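Local coordinates for protein tRNA (adenine(58)-N(1))-methyltransferase TrmI (Thermus thermophilus, PDB 2PWY) that catalyses the S-adenosyl-L-methionine-dependent methylation of adenosine 58 in tRNA to N(1)-methyladenosine, and is required for cell growth at extreme temperatures, at residues H132-A137 with V150-G155; L101-G106 with G155-A160; F113-V118 with G122-Y127. All blocks are in the same frame, centred on the assembly; numbering follows the deposited sequence.

Overall arrangement
All three contacts lie in the class I methyltransferase domain and reach one sheet, in which strands 150-154, 123-128 and 99-103 are parallel neighbours. Contacts 1 and 3 each pack a helix against the strand that follows it, in successive beta-alpha-beta units; contact 2 sets a loop against the end of strand 99-103. Contact 1 lies on the sheet's outermost parallel strand and is partly exposed, whereas contacts 2 and 3 are buried. Packing across each is apolar. Polar chemistry goes to S-adenosyl-L-homocysteine: the hydrogen bond from contact 1 reaches the ribose, those of contact 2 the adenine, and the two contacts share Gly155. Contact 3 is joined to both by bonds along strand 123-128.

Contact 1: H132-A137 with V150-G155. With SAH (S-adenosyl-L-homocysteine), chain E.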
loop_
_atom_site.group_PDB
_atom_site.type_symbol
_atom_site.label_atom_id
_atom_site.label_comp_id
_atom_site.label_asym_id
_atom_site.label_seq_id
_atom_site.Cartn_x
_atom_site.Cartn_y
_atom_site.Cartn_z
ATOM N N HIS A 132 -19.342 -9.061 -30.938
ATOM C CA HIS A 132 -17.934 -8.990 -31.312
ATOM C C HIS A 132 -17.050 -9.307 -30.103
ATOM O O HIS A 132 -16.032 -10.000 -30.233
ATOM C CB HIS A 132 -17.553 -7.641 -31.932
ATOM C CG HIS A 132 -16.076 -7.458 -32.084
ATOM N ND1 HIS A 132 -15.324 -8.196 -32.974
ATOM C CD2 HIS A 132 -15.202 -6.657 -31.426
ATOM C CE1 HIS A 132 -14.054 -7.845 -32.872
ATOM N NE2 HIS A 132 -13.954 -6.912 -31.942
ATOM N N HIS A 133 -17.457 -8.814 -28.934
ATOM C CA HIS A 133 -16.769 -9.137 -27.691
ATOM C C HIS A 133 -16.776 -10.648 -27.466
ATOM O O HIS A 133 -15.732 -11.246 -27.197
ATOM C CB HIS A 133 -17.394 -8.394 -26.498
ATOM C CG HIS A 133 -17.087 -6.922 -26.458
ATOM N ND1 HIS A 133 -17.255 -6.163 -25.320
ATOM C CD2 HIS A 133 -16.624 -6.075 -27.409
ATOM C CE1 HIS A 133 -16.910 -4.912 -25.569
ATOM N NE2 HIS A 133 -16.513 -4.833 -26.827
ATOM N N LEU A 134 -17.948 -11.263 -27.592
ATOM C CA LEU A 134 -18.077 -12.703 -27.377
ATOM C C LEU A 134 -17.224 -13.523 -28.351
ATOM O O LEU A 134 -16.552 -14.462 -27.944
ATOM C CB LEU A 134 -19.541 -13.147 -27.427
ATOM C CG LEU A 134 -19.768 -14.637 -27.145
ATOM C CD1 LEU A 134 -19.187 -15.071 -25.783
ATOM C CD2 LEU A 134 -21.248 -14.988 -27.227
ATOM N N ALA A 135 -17.231 -13.150 -29.630
ATOM C CA ALA A 135 -16.395 -13.841 -30.611
ATOM C C ALA A 135 -14.908 -13.824 -30.233
ATOM O O ALA A 135 -14.251 -14.867 -30.285
ATOM C CB ALA A 135 -16.612 -13.269 -32.008
ATOM N N GLN A 136 -14.393 -12.662 -29.821
ATOM C CA GLN A 136 -12.987 -12.549 -29.411
ATOM C C GLN A 136 -12.730 -13.363 -28.142
ATOM O O GLN A 136 -11.712 -14.059 -28.036
ATOM C CB GLN A 136 -12.572 -11.085 -29.201
ATOM C CG GLN A 136 -11.059 -10.882 -28.961
ATOM C CD GLN A 136 -10.200 -11.443 -30.090
ATOM O OE1 GLN A 136 -10.430 -11.135 -31.262
ATOM N NE2 GLN A 136 -9.210 -12.266 -29.744
ATOM N N ALA A 137 -13.665 -13.288 -27.194
ATOM C CA ALA A 137 -13.527 -14.030 -25.933
ATOM C C ALA A 137 -13.437 -15.524 -26.213
ATOM O O ALA A 137 -12.572 -16.211 -25.676
ATOM C CB ALA A 137 -14.682 -13.728 -24.994
ATOM N N VAL A 150 -16.893 -24.636 -20.525
ATOM C CA VAL A 150 -17.486 -23.302 -20.608
ATOM C C VAL A 150 -18.664 -23.311 -21.571
ATOM O O VAL A 150 -18.512 -23.704 -22.735
ATOM C CB VAL A 150 -16.467 -22.230 -21.094
ATOM C CG1 VAL A 150 -17.099 -20.852 -21.035
ATOM C CG2 VAL A 150 -15.187 -22.261 -20.249
ATOM N N ARG A 151 -19.828 -22.877 -21.089
ATOM C CA ARG A 151 -20.993 -22.666 -21.961
ATOM C C ARG A 151 -21.172 -21.168 -22.164
ATOM O O ARG A 151 -21.480 -20.446 -21.213
ATOM C CB ARG A 151 -22.250 -23.319 -21.378
ATOM C CG ARG A 151 -23.425 -23.377 -22.369
ATOM C CD ARG A 151 -24.653 -24.145 -21.845
ATOM N NE ARG A 151 -24.366 -25.541 -21.502
ATOM C CZ ARG A 151 -24.712 -26.132 -20.359
ATOM N NH1 ARG A 151 -25.390 -25.471 -19.430
ATOM N NH2 ARG A 151 -24.396 -27.406 -20.150
ATOM N N PHE A 152 -20.939 -20.705 -23.395
ATOM C CA PHE A 152 -21.037 -19.286 -23.723
ATOM C C PHE A 152 -22.451 -18.970 -24.172
ATOM O O PHE A 152 -23.070 -19.772 -24.878
ATOM C CB PHE A 152 -20.083 -18.912 -24.869
ATOM C CG PHE A 152 -18.619 -19.076 -24.549
ATOM C CD1 PHE A 152 -17.929 -18.084 -23.847
ATOM C CD2 PHE A 152 -17.908 -20.189 -25.010
ATOM C CE1 PHE A 152 -16.549 -18.214 -23.570
ATOM C CE2 PHE A 152 -16.535 -20.330 -24.739
ATOM C CZ PHE A 152 -15.855 -19.341 -24.021
ATOM N N HIS A 153 -22.946 -17.800 -23.770
ATOM C CA HIS A 153 -24.269 -17.315 -24.167
ATOM C C HIS A 153 -24.194 -15.890 -24.675
ATOM O O HIS A 153 -23.617 -15.005 -24.012
ATOM C CB HIS A 153 -25.247 -17.347 -22.993
ATOM C CG HIS A 153 -25.421 -18.699 -22.385
ATOM N ND1 HIS A 153 -24.574 -19.197 -21.417
ATOM C CD2 HIS A 153 -26.353 -19.657 -22.599
ATOM C CE1 HIS A 153 -24.977 -20.403 -21.063
ATOM N NE2 HIS A 153 -26.048 -20.710 -21.771
ATOM N N LEU A 154 -24.787 -15.666 -25.845
ATOM C CA LEU A 154 -24.915 -14.317 -26.387
ATOM C C LEU A 154 -26.211 -13.715 -25.870
ATOM O O LEU A 154 -27.303 -14.214 -26.165
ATOM C CB LEU A 154 -24.928 -14.328 -27.913
ATOM C CG LEU A 154 -25.157 -12.974 -28.585
ATOM C CD1 LEU A 154 -23.991 -12.028 -28.341
ATOM C CD2 LEU A 154 -25.379 -13.184 -30.080
ATOM N N GLY A 155 -26.088 -12.652 -25.088
ATOM C CA GLY A 155 -27.262 -12.004 -24.512
ATOM C C GLY A 155 -26.990 -11.358 -23.175
ATOM O O GLY A 155 -25.922 -11.539 -22.586
HETATM N N SAH E . -13.867 -10.099 -17.118
HETATM C CA SAH E . -13.763 -9.932 -18.604
HETATM C CB SAH E . -13.955 -8.474 -19.004
HETATM C CG SAH E . -15.417 -8.030 -18.901
HETATM S SD SAH E . -15.612 -6.385 -19.637
HETATM C C SAH E . -12.413 -10.458 -19.055
HETATM O O SAH E . -11.576 -10.815 -18.212
HETATM O OXT SAH E . -12.148 -10.553 -20.259
HETATM C "C5'" SAH E . -17.398 -6.263 -19.356
HETATM C "C4'" SAH E . -18.203 -7.008 -20.427
HETATM O "O4'" SAH E . -19.517 -7.210 -19.950
HETATM C "C3'" SAH E . -18.347 -6.275 -21.766
HETATM O "O3'" SAH E . -17.933 -7.159 -22.803
HETATM C "C2'" SAH E . -19.836 -5.940 -21.865
HETATM O "O2'" SAH E . -20.356 -6.040 -23.171
HETATM C "C1'" SAH E . -20.450 -7.021 -21.011
HETATM N N9 SAH E . -21.718 -6.728 -20.324
HETATM C C8 SAH E . -22.026 -5.610 -19.602
HETATM N N7 SAH E . -23.256 -5.795 -19.071
HETATM C C5 SAH E . -23.715 -7.023 -19.398
HETATM C C6 SAH E . -24.903 -7.706 -19.113
HETATM N N6 SAH E . -25.861 -7.150 -18.356
HETATM N N1 SAH E . -25.058 -8.987 -19.628
HETATM C C2 SAH E . -24.083 -9.564 -20.405
HETATM N N3 SAH E . -22.921 -8.872 -20.687
HETATM C C4 SAH E . -22.744 -7.626 -20.188
#
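Leu134 and Leu154 mark the closest backbone approach, their CA atoms 7.1 Å apart, where helix 132-137 runs nearly antiparallel (163°) to strand 150-154 at an axis distance of 9.4 Å. This is the return half of a beta-alpha-beta crossover: strand 123-128 leads into helix 131-144, and the chain comes back as strand 150-154 beside it, the outermost parallel strand of the Rossmann-like sheet. Leu134 carries the packing with both methyls. Its CG lies anti to the backbone N (chi1 -177°), which directs the isobutyl fork at the strand: CD1 rests 3.8 Å from CD1 of Phe152, approaching that ring obliquely, while CD2 sits 3.8 Å from CB of Leu154. The Phe152 ring is backed on one face by CG1 of Val150, 3.5 Å above its plane and offset toward the rim, and further along the helix it touches Glu138, Val141 and Arg142. Leu154 is exposed, so this end of the apolar seam lies near solvent. Leu134 also leans on Glu128, which is itself hydrogen-bonded to S-adenosyl-L-homocysteine. The two segments reach this ligand at different points: O of Gly155 comes within 3.5 Å of C2 of the adenine, and the His133 imidazole meets the ribose edge-on, its ND1 donating to O3' over 2.8 Å in a nearly straight bond (172°).

Contact 2: L101-G106 with G155-A160. With SAH (S-adenosyl-L-homocysteine), chain E.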
loop_
_atom_site.group_PDB
_atom_site.type_symbol
_atom_site.label_atom_id
_atom_site.label_comp_id
_atom_site.label_asym_id
_atom_site.label_seq_id
_atom_site.Cartn_x
_atom_site.Cartn_y
_atom_site.Cartn_z
ATOM N N LEU A 101 -21.601 -18.817 -12.445
ATOM C CA LEU A 101 -22.238 -17.920 -13.403
ATOM C C LEU A 101 -21.334 -16.707 -13.601
ATOM O O LEU A 101 -20.831 -16.139 -12.625
ATOM C CB LEU A 101 -23.594 -17.473 -12.856
ATOM C CG LEU A 101 -24.494 -16.633 -13.765
ATOM C CD1 LEU A 101 -24.959 -17.421 -14.991
ATOM C CD2 LEU A 101 -25.695 -16.109 -12.927
ATOM N N GLU A 102 -21.148 -16.306 -14.858
ATOM C CA GLU A 102 -20.300 -15.162 -15.174
ATOM C C GLU A 102 -20.952 -14.195 -16.144
ATOM O O GLU A 102 -21.548 -14.613 -17.134
ATOM C CB GLU A 102 -18.962 -15.617 -15.796
ATOM C CG GLU A 102 -18.061 -14.432 -16.169
ATOM C CD GLU A 102 -16.835 -14.795 -17.018
ATOM O OE1 GLU A 102 -16.904 -15.716 -17.866
ATOM O OE2 GLU A 102 -15.786 -14.132 -16.828
ATOM N N ALA A 103 -20.812 -12.901 -15.870
ATOM C CA ALA A 103 -21.070 -11.869 -16.888
ATOM C C ALA A 103 -20.237 -10.619 -16.564
ATOM O O ALA A 103 -20.023 -10.328 -15.389
ATOM C CB ALA A 103 -22.567 -11.522 -16.941
ATOM N N GLY A 104 -19.728 -9.902 -17.579
ATOM C CA GLY A 104 -19.789 -10.314 -18.990
ATOM C C GLY A 104 -18.531 -11.066 -19.405
ATOM O O GLY A 104 -17.454 -10.819 -18.855
ATOM N N THR A 105 -18.655 -11.993 -20.360
ATOM C CA THR A 105 -17.487 -12.759 -20.827
ATOM C C THR A 105 -16.316 -11.836 -21.185
ATOM O O THR A 105 -15.160 -12.130 -20.860
ATOM C CB THR A 105 -17.840 -13.689 -22.019
ATOM O OG1 THR A 105 -19.108 -14.311 -21.775
ATOM C CG2 THR A 105 -16.781 -14.773 -22.198
ATOM N N GLY A 106 -16.626 -10.718 -21.845
ATOM C CA GLY A 106 -15.627 -9.709 -22.182
ATOM C C GLY A 106 -14.636 -10.230 -23.200
ATOM O O GLY A 106 -15.001 -10.442 -24.355
ATOM N N GLY A 155 -26.088 -12.652 -25.088
ATOM C CA GLY A 155 -27.262 -12.004 -24.512
ATOM C C GLY A 155 -26.990 -11.358 -23.175
ATOM O O GLY A 155 -25.922 -11.539 -22.586
ATOM N N LYS A 156 -27.970 -10.598 -22.699
ATOM C CA LYS A 156 -27.881 -9.961 -21.390
ATOM C C LYS A 156 -28.182 -10.977 -20.299
ATOM O O LYS A 156 -29.112 -11.784 -20.425
ATOM C CB LYS A 156 -28.852 -8.780 -21.300
ATOM C CG LYS A 156 -28.494 -7.623 -22.224
ATOM C CD LYS A 156 -29.688 -6.691 -22.430
ATOM C CE LYS A 156 -29.354 -5.538 -23.390
ATOM N NZ LYS A 156 -28.796 -6.002 -24.719
ATOM N N LEU A 157 -27.386 -10.943 -19.235
ATOM C CA LEU A 157 -27.617 -11.823 -18.106
ATOM C C LEU A 157 -29.035 -11.623 -17.538
ATOM O O LEU A 157 -29.666 -12.594 -17.147
ATOM C CB LEU A 157 -26.543 -11.636 -17.025
ATOM C CG LEU A 157 -26.640 -12.538 -15.781
ATOM C CD1 LEU A 157 -26.670 -14.023 -16.171
ATOM C CD2 LEU A 157 -25.530 -12.256 -14.763
ATOM N N GLU A 158 -29.527 -10.375 -17.535
ATOM C CA GLU A 158 -30.887 -10.039 -17.054
ATOM C C GLU A 158 -31.976 -10.910 -17.670
ATOM O O GLU A 158 -33.055 -11.065 -17.089
ATOM C CB GLU A 158 -31.284 -8.598 -17.424
ATOM C CG GLU A 158 -30.536 -7.511 -16.789
ATOM C CD GLU A 158 -29.352 -7.074 -17.612
ATOM O OE1 GLU A 158 -28.557 -7.939 -18.027
ATOM O OE2 GLU A 158 -29.217 -5.852 -17.817
ATOM N N GLU A 159 -31.706 -11.424 -18.867
ATOM C CA GLU A 159 -32.719 -12.102 -19.677
ATOM C C GLU A 159 -32.488 -13.609 -19.740
ATOM O O GLU A 159 -33.212 -14.337 -20.433
ATOM C CB GLU A 159 -32.768 -11.471 -21.078
ATOM C CG GLU A 159 -33.208 -10.007 -21.000
ATOM C CD GLU A 159 -33.127 -9.249 -22.310
ATOM O OE1 GLU A 159 -32.739 -9.829 -23.347
ATOM O OE2 GLU A 159 -33.462 -8.045 -22.295
ATOM N N ALA A 160 -31.500 -14.080 -18.982
ATOM C CA ALA A 160 -31.108 -15.488 -19.029
ATOM C C ALA A 160 -32.159 -16.401 -18.406
ATOM O O ALA A 160 -32.786 -16.047 -17.418
ATOM C CB ALA A 160 -29.784 -15.683 -18.322
HETATM N N SAH E . -13.867 -10.099 -17.118
HETATM C CA SAH E . -13.763 -9.932 -18.604
HETATM C CB SAH E . -13.955 -8.474 -19.004
HETATM C CG SAH E . -15.417 -8.030 -18.901
HETATM S SD SAH E . -15.612 -6.385 -19.637
HETATM C C SAH E . -12.413 -10.458 -19.055
HETATM O O SAH E . -11.576 -10.815 -18.212
HETATM O OXT SAH E . -12.148 -10.553 -20.259
HETATM C "C5'" SAH E . -17.398 -6.263 -19.356
HETATM C "C4'" SAH E . -18.203 -7.008 -20.427
HETATM O "O4'" SAH E . -19.517 -7.210 -19.950
HETATM C "C3'" SAH E . -18.347 -6.275 -21.766
HETATM O "O3'" SAH E . -17.933 -7.159 -22.803
HETATM C "C2'" SAH E . -19.836 -5.940 -21.865
HETATM O "O2'" SAH E . -20.356 -6.040 -23.171
HETATM C "C1'" SAH E . -20.450 -7.021 -21.011
HETATM N N9 SAH E . -21.718 -6.728 -20.324
HETATM C C8 SAH E . -22.026 -5.610 -19.602
HETATM N N7 SAH E . -23.256 -5.795 -19.071
HETATM C C5 SAH E . -23.715 -7.023 -19.398
HETATM C C6 SAH E . -24.903 -7.706 -19.113
HETATM N N6 SAH E . -25.861 -7.150 -18.356
HETATM N N1 SAH E . -25.058 -8.987 -19.628
HETATM C C2 SAH E . -24.083 -9.564 -20.405
HETATM N N3 SAH E . -22.921 -8.872 -20.687
HETATM C C4 SAH E . -22.744 -7.626 -20.188
#
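Leu157 reaches both Leu101 and Ala103 with a different methyl for each. Its CG stands anti to the backbone N (chi1 -178°), and the fork opens toward strand 101-103: CD2 lies 3.7 Å from CB of Ala103, while CD1 meets CD2 of Leu101 at 4.0 Å. The two leucines reach toward each other tip to tip, and CD1 of Leu157 stands equally far from both methyls of Leu101, tucked against the end of its fork. Tyr127, Leu172 and Val170 of the neighbouring strands complete these buried apolar surroundings. The contact sits at the C-terminal ends of the parallel strands, where class I methyltransferases bind their cofactor: strand 99-103 runs into the glycine-rich turn containing Gly104 and Gly106, and the loop after strand 150-154 runs past the N1 and N6 side of the adenine. Gly104 follows a cis peptide bond, and its CA passes 3.3 Å from O4' of S-adenosyl-L-homocysteine, so the ribose packs directly on the backbone there. On the other segment, Leu157 uses its backbone N to donate to adenine N1 over 3.1 Å. Glu158 takes the neighbouring amino group. Its chain bends at CB-CG (chi2 92°), folding the carboxylate back so that OE1 accepts from N6 at 2.8 Å with an angle of 157°. OE2 stays 3.6 Å from N6, leaving OE1 as the oxygen that grips it. The side chain of Glu158 also rests on Lys179 and Val180.

Contact 3: F113-V118 with G122-Y127; sequences FLARAV and GLVESY
Val124 packs against Leu114, Ala115 and Val118 on the facing helix. Its CG2 does most of the touching, lying 3.6 Å from Ala115 N, so this methyl presses on the helix backbone itself. The same methyl meets CG2 of Val118 at 3.9 Å and also touches CB of Leu114. The valine side chains cross at about a right angle, as do Leu114 and Val124. Val118 CG2 lies between its own backbone N and carbonyl carbon, a placement that turns it to Leu123 N at 3.6 Å. At the turn between helix and strand the backbones come close, with the CA atoms of Val118 and Gly122 4.6 Å apart, and Gly122 CA makes a CH...O contact with Val118 O at 3.4 Å. Around this core, Val124 packs on Val100 and Leu114 on Glu102 of strand 99-103, completing a beta-alpha-beta unit of the Rossmann-like domain. On the helix's outer side, Arg116 forms a salt bridge with Asp93 of a second subunit. Further along the strand, Ser126 OG bonds Glu102 and Thr105, joining it to the cofactor-binding turn. Helix and strand thus meet through methyl packing, while Glu125 and Ser126 bond within the fold and Arg116 to a second subunit.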
loop_
_atom_site.group_PDB
_atom_site.type_symbol
_atom_site.label_atom_id
_atom_site.label_comp_id
_atom_site.label_asym_id
_atom_site.label_seq_id
_atom_site.Cartn_x
_atom_site.Cartn_y
_atom_site.Cartn_z
ATOM N N PHE A 113 -9.693 -18.115 -15.746
ATOM C CA PHE A 113 -9.445 -18.350 -14.318
ATOM C C PHE A 113 -10.569 -19.201 -13.714
ATOM O O PHE A 113 -10.322 -20.189 -12.999
ATOM C CB PHE A 113 -9.307 -17.022 -13.564
ATOM C CG PHE A 113 -7.906 -16.474 -13.588
ATOM C CD1 PHE A 113 -7.440 -15.771 -14.695
ATOM C CD2 PHE A 113 -7.047 -16.697 -12.507
ATOM C CE1 PHE A 113 -6.111 -15.274 -14.730
ATOM C CE2 PHE A 113 -5.731 -16.206 -12.529
ATOM C CZ PHE A 113 -5.265 -15.502 -13.637
ATOM N N LEU A 114 -11.806 -18.833 -14.030
ATOM C CA LEU A 114 -12.984 -19.577 -13.554
ATOM C C LEU A 114 -12.985 -21.037 -14.045
ATOM O O LEU A 114 -13.289 -21.976 -13.288
ATOM C CB LEU A 114 -14.277 -18.861 -13.991
ATOM C CG LEU A 114 -14.522 -17.431 -13.463
ATOM C CD1 LEU A 114 -15.807 -16.877 -14.098
ATOM C CD2 LEU A 114 -14.573 -17.368 -11.940
ATOM N N ALA A 115 -12.619 -21.220 -15.311
ATOM C CA ALA A 115 -12.615 -22.541 -15.948
ATOM C C ALA A 115 -11.570 -23.482 -15.336
ATOM O O ALA A 115 -11.843 -24.654 -15.139
ATOM C CB ALA A 115 -12.414 -22.394 -17.464
ATOM N N ARG A 116 -10.381 -22.963 -15.020
ATOM C CA ARG A 116 -9.385 -23.745 -14.272
ATOM C C ARG A 116 -9.901 -24.168 -12.922
ATOM O O ARG A 116 -9.677 -25.314 -12.503
ATOM C CB ARG A 116 -8.120 -22.941 -14.030
ATOM C CG ARG A 116 -7.187 -22.864 -15.211
ATOM C CD ARG A 116 -5.893 -22.233 -14.756
ATOM N NE ARG A 116 -4.886 -22.350 -15.792
ATOM C CZ ARG A 116 -3.633 -21.926 -15.677
ATOM N NH1 ARG A 116 -3.222 -21.337 -14.559
ATOM N NH2 ARG A 116 -2.799 -22.097 -16.699
ATOM N N ALA A 117 -10.549 -23.232 -12.219
ATOM C CA ALA A 117 -11.004 -23.473 -10.854
ATOM C C ALA A 117 -12.063 -24.564 -10.748
ATOM O O ALA A 117 -12.021 -25.372 -9.831
ATOM C CB ALA A 117 -11.498 -22.182 -10.210
ATOM N N VAL A 118 -12.993 -24.615 -11.693
ATOM C CA VAL A 118 -14.093 -25.583 -11.571
ATOM C C VAL A 118 -13.779 -26.887 -12.294
ATOM O O VAL A 118 -14.381 -27.921 -12.010
ATOM C CB VAL A 118 -15.457 -24.989 -12.020
ATOM C CG1 VAL A 118 -15.772 -23.706 -11.240
ATOM C CG2 VAL A 118 -15.485 -24.716 -13.512
ATOM N N GLY A 122 -16.784 -29.372 -13.752
ATOM C CA GLY A 122 -17.502 -28.154 -13.393
ATOM C C GLY A 122 -18.079 -27.446 -14.605
ATOM O O GLY A 122 -18.085 -27.988 -15.724
ATOM N N LEU A 123 -18.574 -26.234 -14.388
ATOM C CA LEU A 123 -19.180 -25.461 -15.460
ATOM C C LEU A 123 -19.003 -23.978 -15.218
ATOM O O LEU A 123 -19.241 -23.490 -14.111
ATOM C CB LEU A 123 -20.681 -25.781 -15.557
ATOM C CG LEU A 123 -21.500 -24.900 -16.513
ATOM C CD1 LEU A 123 -21.165 -25.207 -17.983
ATOM C CD2 LEU A 123 -22.992 -25.022 -16.242
ATOM N N VAL A 124 -18.589 -23.269 -16.265
ATOM C CA VAL A 124 -18.643 -21.809 -16.288
ATOM C C VAL A 124 -19.779 -21.461 -17.266
ATOM O O VAL A 124 -19.710 -21.762 -18.457
ATOM C CB VAL A 124 -17.289 -21.178 -16.758
ATOM C CG1 VAL A 124 -17.365 -19.629 -16.740
ATOM C CG2 VAL A 124 -16.118 -21.678 -15.906
ATOM N N GLU A 125 -20.848 -20.872 -16.737
ATOM C CA GLU A 125 -21.987 -20.443 -17.536
ATOM C C GLU A 125 -21.794 -18.954 -17.775
ATOM O O GLU A 125 -22.070 -18.149 -16.892
ATOM C CB GLU A 125 -23.251 -20.665 -16.714
ATOM C CG GLU A 125 -24.531 -20.619 -17.496
ATOM C CD GLU A 125 -24.913 -21.997 -17.966
ATOM O OE1 GLU A 125 -25.540 -22.741 -17.187
ATOM O OE2 GLU A 125 -24.553 -22.336 -19.103
ATOM N N SER A 126 -21.320 -18.584 -18.961
ATOM C CA SER A 126 -20.851 -17.225 -19.190
ATOM C C SER A 126 -21.727 -16.459 -20.173
ATOM O O SER A 126 -22.072 -16.981 -21.238
ATOM C CB SER A 126 -19.397 -17.263 -19.689
ATOM O OG SER A 126 -18.822 -15.971 -19.677
ATOM N N TYR A 127 -22.085 -15.226 -19.819
ATOM C CA TYR A 127 -22.978 -14.401 -20.659
ATOM C C TYR A 127 -22.274 -13.169 -21.163
ATOM O O TYR A 127 -21.557 -12.510 -20.413
ATOM C CB TYR A 127 -24.238 -13.971 -19.878
ATOM C CG TYR A 127 -25.182 -15.125 -19.710
ATOM C CD1 TYR A 127 -26.311 -15.244 -20.510
ATOM C CD2 TYR A 127 -24.912 -16.136 -18.785
ATOM C CE1 TYR A 127 -27.173 -16.336 -20.374
ATOM C CE2 TYR A 127 -25.760 -17.225 -18.652
ATOM C CZ TYR A 127 -26.877 -17.319 -19.453
ATOM O OH TYR A 127 -27.709 -18.408 -19.320
#